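Local coordinates for EAL domain protein (Vibrio cholerae serotype O1, PDB 6IJ2) that degrades the cyclic dinucleotides c-di-GMP and cGAMP as a standalone EAL-domain phosphodiesterase, here holding the linear product 5'-pGpG with calcium ions, at residues K149-S162 / L169-D181. The protein carries 1 engineered substitution. Residues are numbered along the deposited sequence; the frame is centred on the assembly and turned at random.
Sequences KSLGFQTAIDDFGS and LLADFQTNIVKVD. With CA (calcium ion), chain I; CA (calcium ion), chain L; CA (calcium ion), chain K; CA (calcium ion), chain J.
I157, F160, L170 and V178 form the apolar centre. CD1 of I157 presses on L170 CD2 at 3.4 Å, tight for carbons, while V178 CG1 meets F160 CB at 3.4 Å. The F160 ring reaches L170 because chi1 (-172°) swings CG away from the backbone N; L170 CD1 lies 3.8 Å from F160 CE1. Strands 154-157 and 177-180 pair in parallel; a beta bulge after I157 shifts the register by one, and bonding resumes from F160 N to K179 O. The corner at D158 aims its carboxylate at two calcium ions, and D159 OD1 shares one; E215 joins that ion, whereas E45, N95 and E128 bind the other, and an RNA phosphate joins the site. K179 bends toward this cluster and salt-bridges E128. At the opposite end N176 OD1 receives T155 N on a lone pair at 2.8 Å, continuing the strand pairing through a side chain. K149 NZ donates to Q174 O at 2.7 Å, tying helix 139-151 to the loop before strand 177-180. The contact closes a beta-alpha-beta unit of the EAL barrel: strand 125-129 pairs along 154-160, 211-214 follows 177-180, helix 192-207 covers F160 and V178, and the second subunit's L167 meets F160.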
loop_
_atom_site.group_PDB
_atom_site.type_symbol
_atom_site.label_atom_id
_atom_site.label_comp_id
_atom_site.label_asym_id
_atom_site.label_seq_id
_atom_site.Cartn_x
_atom_site.Cartn_y
_atom_site.Cartn_z
ATOM N N LYS A 149 18.394 13.383 -0.580
ATOM C CA LYS A 149 19.392 12.817 0.323
ATOM C C LYS A 149 20.790 13.318 -0.021
ATOM O O LYS A 149 21.569 13.667 0.875
ATOM C CB LYS A 149 19.350 11.289 0.272
ATOM C CG LYS A 149 18.100 10.670 0.869
ATOM C CD LYS A 149 18.218 9.155 0.909
ATOM C CE LYS A 149 17.586 8.592 2.162
ATOM N NZ LYS A 149 18.159 7.259 2.507
ATOM N N SER A 150 21.115 13.382 -1.319
ATOM C CA SER A 150 22.448 13.809 -1.734
ATOM C C SER A 150 22.706 15.272 -1.395
ATOM O O SER A 150 23.854 15.652 -1.129
ATOM C CB SER A 150 22.635 13.572 -3.234
ATOM O OG SER A 150 21.846 14.459 -4.009
ATOM N N LEU A 151 21.666 16.104 -1.400
ATOM C CA LEU A 151 21.835 17.497 -1.020
ATOM C C LEU A 151 21.931 17.694 0.487
ATOM O O LEU A 151 22.288 18.793 0.923
ATOM C CB LEU A 151 20.685 18.342 -1.566
ATOM C CG LEU A 151 20.576 18.449 -3.084
ATOM C CD1 LEU A 151 19.518 19.466 -3.462
ATOM C CD2 LEU A 151 21.914 18.813 -3.696
ATOM N N GLY A 152 21.616 16.674 1.286
ATOM C CA GLY A 152 21.693 16.769 2.732
ATOM C C GLY A 152 20.362 16.756 3.453
ATOM O O GLY A 152 20.351 16.709 4.689
ATOM N N PHE A 153 19.245 16.784 2.732
ATOM C CA PHE A 153 17.932 16.743 3.364
ATOM C C PHE A 153 17.683 15.402 4.041
ATOM O O PHE A 153 18.184 14.361 3.609
ATOM C CB PHE A 153 16.832 16.994 2.328
ATOM C CG PHE A 153 16.829 18.386 1.794
ATOM C CD1 PHE A 153 16.397 19.440 2.587
ATOM C CD2 PHE A 153 17.279 18.657 0.512
ATOM C CE1 PHE A 153 16.403 20.737 2.110
ATOM C CE2 PHE A 153 17.298 19.963 0.031
ATOM C CZ PHE A 153 16.855 21.001 0.826
ATOM N N GLN A 154 16.904 15.437 5.120
ATOM C CA GLN A 154 16.298 14.226 5.646
ATOM C C GLN A 154 15.034 13.918 4.842
ATOM O O GLN A 154 14.418 14.817 4.264
ATOM C CB GLN A 154 15.969 14.389 7.132
ATOM C CG GLN A 154 17.205 14.477 8.032
ATOM C CD GLN A 154 17.925 13.143 8.145
ATOM O OE1 GLN A 154 17.349 12.150 8.589
ATOM N NE2 GLN A 154 19.181 13.112 7.724
ATOM N N THR A 155 14.687 12.636 4.758
ATOM C CA THR A 155 13.528 12.188 3.986
ATOM C C THR A 155 12.689 11.215 4.792
ATOM O O THR A 155 13.207 10.456 5.621
ATOM C CB THR A 155 13.937 11.508 2.671
ATOM O OG1 THR A 155 14.652 10.301 2.967
ATOM C CG2 THR A 155 14.831 12.451 1.850
ATOM N N ALA A 156 11.385 11.200 4.487
ATOM C CA ALA A 156 10.437 10.305 5.138
ATOM C C ALA A 156 9.372 9.850 4.158
ATOM O O ALA A 156 8.922 10.634 3.315
ATOM C CB ALA A 156 9.739 10.975 6.331
ATOM N N ILE A 157 8.950 8.594 4.297
ATOM C CA ILE A 157 7.697 8.136 3.697
ATOM C C ILE A 157 6.564 8.542 4.634
ATOM O O ILE A 157 6.562 8.184 5.811
ATOM C CB ILE A 157 7.716 6.618 3.456
ATOM C CG1 ILE A 157 8.776 6.287 2.402
ATOM C CG2 ILE A 157 6.345 6.121 3.018
ATOM C CD1 ILE A 157 8.923 4.833 2.135
ATOM N N ASP A 158 5.621 9.327 4.122
ATOM C CA ASP A 158 4.607 9.955 4.971
ATOM C C ASP A 158 3.496 8.982 5.370
ATOM O O ASP A 158 3.037 8.976 6.520
ATOM C CB ASP A 158 4.036 11.160 4.218
ATOM C CG ASP A 158 3.267 12.132 5.106
ATOM O OD1 ASP A 158 3.033 11.860 6.299
ATOM O OD2 ASP A 158 2.922 13.209 4.590
ATOM N N ASP A 159 3.042 8.149 4.456
ATOM C CA ASP A 159 1.756 7.526 4.702
ATOM C C ASP A 159 1.883 6.025 4.628
ATOM O O ASP A 159 1.150 5.370 3.897
ATOM C CB ASP A 159 0.707 8.027 3.703
ATOM C CG ASP A 159 0.535 9.554 3.724
ATOM O OD1 ASP A 159 0.964 10.218 4.694
ATOM O OD2 ASP A 159 -0.055 10.090 2.758
ATOM N N PHE A 160 2.815 5.446 5.383
ATOM C CA PHE A 160 2.922 3.992 5.402
ATOM C C PHE A 160 1.709 3.372 6.085
ATOM O O PHE A 160 1.386 3.693 7.230
ATOM C CB PHE A 160 4.185 3.554 6.120
ATOM C CG PHE A 160 4.449 2.082 6.014
ATOM C CD1 PHE A 160 5.174 1.577 4.952
ATOM C CD2 PHE A 160 3.972 1.217 6.974
ATOM C CE1 PHE A 160 5.434 0.226 4.862
ATOM C CE2 PHE A 160 4.213 -0.149 6.885
ATOM C CZ PHE A 160 4.946 -0.634 5.831
ATOM N N GLY A 161 1.066 2.446 5.403
ATOM C CA GLY A 161 -0.101 1.796 5.951
ATOM C C GLY A 161 -1.424 2.398 5.548
ATOM O O GLY A 161 -2.465 1.968 6.068
ATOM N N SER A 162 -1.424 3.367 4.633
ATOM C CA SER A 162 -2.662 3.868 4.052
ATOM C C SER A 162 -2.402 4.274 2.610
ATOM O O SER A 162 -1.264 4.303 2.152
ATOM C CB SER A 162 -3.205 5.058 4.838
ATOM O OG SER A 162 -2.316 6.150 4.716
ATOM N N LEU A 169 7.302 1.114 -2.269
ATOM C CA LEU A 169 8.389 2.090 -2.251
ATOM C C LEU A 169 9.630 1.512 -1.583
ATOM O O LEU A 169 10.726 1.533 -2.162
ATOM C CB LEU A 169 7.922 3.349 -1.537
ATOM C CG LEU A 169 6.732 4.048 -2.202
ATOM C CD1 LEU A 169 6.363 5.319 -1.452
ATOM C CD2 LEU A 169 7.056 4.360 -3.651
ATOM N N LEU A 170 9.467 0.967 -0.371
ATOM C CA LEU A 170 10.597 0.495 0.432
ATOM C C LEU A 170 11.402 -0.592 -0.259
ATOM O O LEU A 170 12.574 -0.787 0.086
ATOM C CB LEU A 170 10.105 -0.049 1.770
ATOM C CG LEU A 170 9.541 0.988 2.718
ATOM C CD1 LEU A 170 9.093 0.319 3.998
ATOM C CD2 LEU A 170 10.636 1.990 2.990
ATOM N N ALA A 171 10.797 -1.324 -1.197
ATOM C CA ALA A 171 11.528 -2.368 -1.910
ATOM C C ALA A 171 12.646 -1.789 -2.763
ATOM O O ALA A 171 13.662 -2.456 -2.991
ATOM C CB ALA A 171 10.569 -3.196 -2.778
ATOM N N ASP A 172 12.499 -0.550 -3.227
ATOM C CA ASP A 172 13.459 0.009 -4.166
ATOM C C ASP A 172 14.267 1.184 -3.626
ATOM O O ASP A 172 15.299 1.513 -4.216
ATOM C CB ASP A 172 12.743 0.429 -5.458
ATOM C CG ASP A 172 12.318 -0.768 -6.300
ATOM O OD1 ASP A 172 13.148 -1.687 -6.478
ATOM O OD2 ASP A 172 11.162 -0.799 -6.776
ATOM N N PHE A 173 13.838 1.817 -2.536
ATOM C CA PHE A 173 14.656 2.841 -1.891
ATOM C C PHE A 173 14.232 2.973 -0.438
ATOM O O PHE A 173 13.126 2.594 -0.056
ATOM C CB PHE A 173 14.551 4.200 -2.601
ATOM C CG PHE A 173 13.189 4.823 -2.533
ATOM C CD1 PHE A 173 12.214 4.492 -3.473
ATOM C CD2 PHE A 173 12.879 5.743 -1.546
ATOM C CE1 PHE A 173 10.965 5.070 -3.421
ATOM C CE2 PHE A 173 11.630 6.320 -1.486
ATOM C CZ PHE A 173 10.671 5.982 -2.429
ATOM N N GLN A 174 15.116 3.541 0.380
ATOM C CA GLN A 174 14.759 3.713 1.775
ATOM C C GLN A 174 14.979 5.163 2.178
ATOM O O GLN A 174 15.974 5.781 1.800
ATOM C CB GLN A 174 15.554 2.769 2.673
ATOM C CG GLN A 174 15.271 1.293 2.412
ATOM C CD GLN A 174 15.986 0.757 1.185
ATOM O OE1 GLN A 174 17.197 0.943 1.029
ATOM N NE2 GLN A 174 15.239 0.090 0.298
ATOM N N THR A 175 14.018 5.701 2.917
ATOM C CA THR A 175 14.134 7.024 3.507
ATOM C C THR A 175 14.761 6.925 4.891
ATOM O O THR A 175 14.974 5.835 5.430
ATOM C CB THR A 175 12.751 7.659 3.590
ATOM O OG1 THR A 175 11.838 6.679 4.107
ATOM C CG2 THR A 175 12.278 8.051 2.192
ATOM N N ASN A 176 15.076 8.094 5.467
ATOM C CA ASN A 176 15.551 8.130 6.847
ATOM C C ASN A 176 14.481 7.650 7.815
ATOM O O ASN A 176 14.769 6.901 8.759
ATOM C CB ASN A 176 15.964 9.552 7.215
ATOM C CG ASN A 176 17.056 10.068 6.329
ATOM O OD1 ASN A 176 16.830 10.921 5.469
ATOM N ND2 ASN A 176 18.247 9.522 6.503
ATOM N N ILE A 177 13.256 8.111 7.616
ATOM C CA ILE A 177 12.136 7.856 8.507
ATOM C C ILE A 177 10.972 7.294 7.695
ATOM O O ILE A 177 10.788 7.628 6.521
ATOM C CB ILE A 177 11.750 9.159 9.254
ATOM C CG1 ILE A 177 12.764 9.401 10.388
ATOM C CG2 ILE A 177 10.335 9.110 9.790
ATOM C CD1 ILE A 177 12.642 10.734 11.082
ATOM N N VAL A 178 10.204 6.399 8.310
ATOM C CA VAL A 178 8.910 5.981 7.766
ATOM C C VAL A 178 7.859 6.359 8.794
ATOM O O VAL A 178 7.946 5.940 9.956
ATOM C CB VAL A 178 8.867 4.482 7.427
ATOM C CG1 VAL A 178 7.428 4.041 7.143
ATOM C CG2 VAL A 178 9.649 4.222 6.170
ATOM N N LYS A 179 6.908 7.207 8.389
ATOM C CA LYS A 179 5.805 7.609 9.256
ATOM C C LYS A 179 4.668 6.616 9.094
ATOM O O LYS A 179 4.248 6.337 7.970
ATOM C CB LYS A 179 5.326 9.025 8.919
ATOM C CG LYS A 179 6.440 10.037 9.128
ATOM C CD LYS A 179 6.015 11.216 10.016
ATOM C CE LYS A 179 5.253 12.213 9.279
ATOM N NZ LYS A 179 4.899 13.438 10.091
ATOM N N VAL A 180 4.176 6.079 10.207
ATOM C CA VAL A 180 3.146 5.038 10.164
ATOM C C VAL A 180 1.792 5.695 10.355
ATOM O O VAL A 180 1.550 6.359 11.373
ATOM C CB VAL A 180 3.392 3.952 11.220
ATOM C CG1 VAL A 180 2.264 2.903 11.154
ATOM C CG2 VAL A 180 4.734 3.294 10.976
ATOM N N ASP A 181 0.897 5.458 9.390
ATOM C CA ASP A 181 -0.408 6.100 9.372
ATOM C C ASP A 181 -1.176 5.795 10.652
ATOM O O ASP A 181 -1.094 4.694 11.202
ATOM C CB ASP A 181 -1.207 5.608 8.164
ATOM C CG ASP A 181 -2.561 6.262 8.062
ATOM O OD1 ASP A 181 -2.623 7.431 7.654
ATOM O OD2 ASP A 181 -3.567 5.615 8.399
HETATM CA CA CA I . 1.306 10.508 7.109
HETATM CA CA CA L . 0.138 12.496 3.285
HETATM CA CA CA K . 0.872 4.622 1.601
HETATM CA CA CA J . 2.768 14.535 6.617
HETATM O O HOH W 1 -4.256 2.791 7.754
HETATM O O HOH W 2 2.263 13.755 8.741
HETATM O O HOH W 3 -0.541 9.167 6.625
HETATM O O HOH W 4 0.314 6.632 0.203
HETATM O O HOH W 5 3.177 5.015 1.144
HETATM O O HOH W 6 -0.618 14.398 2.052
#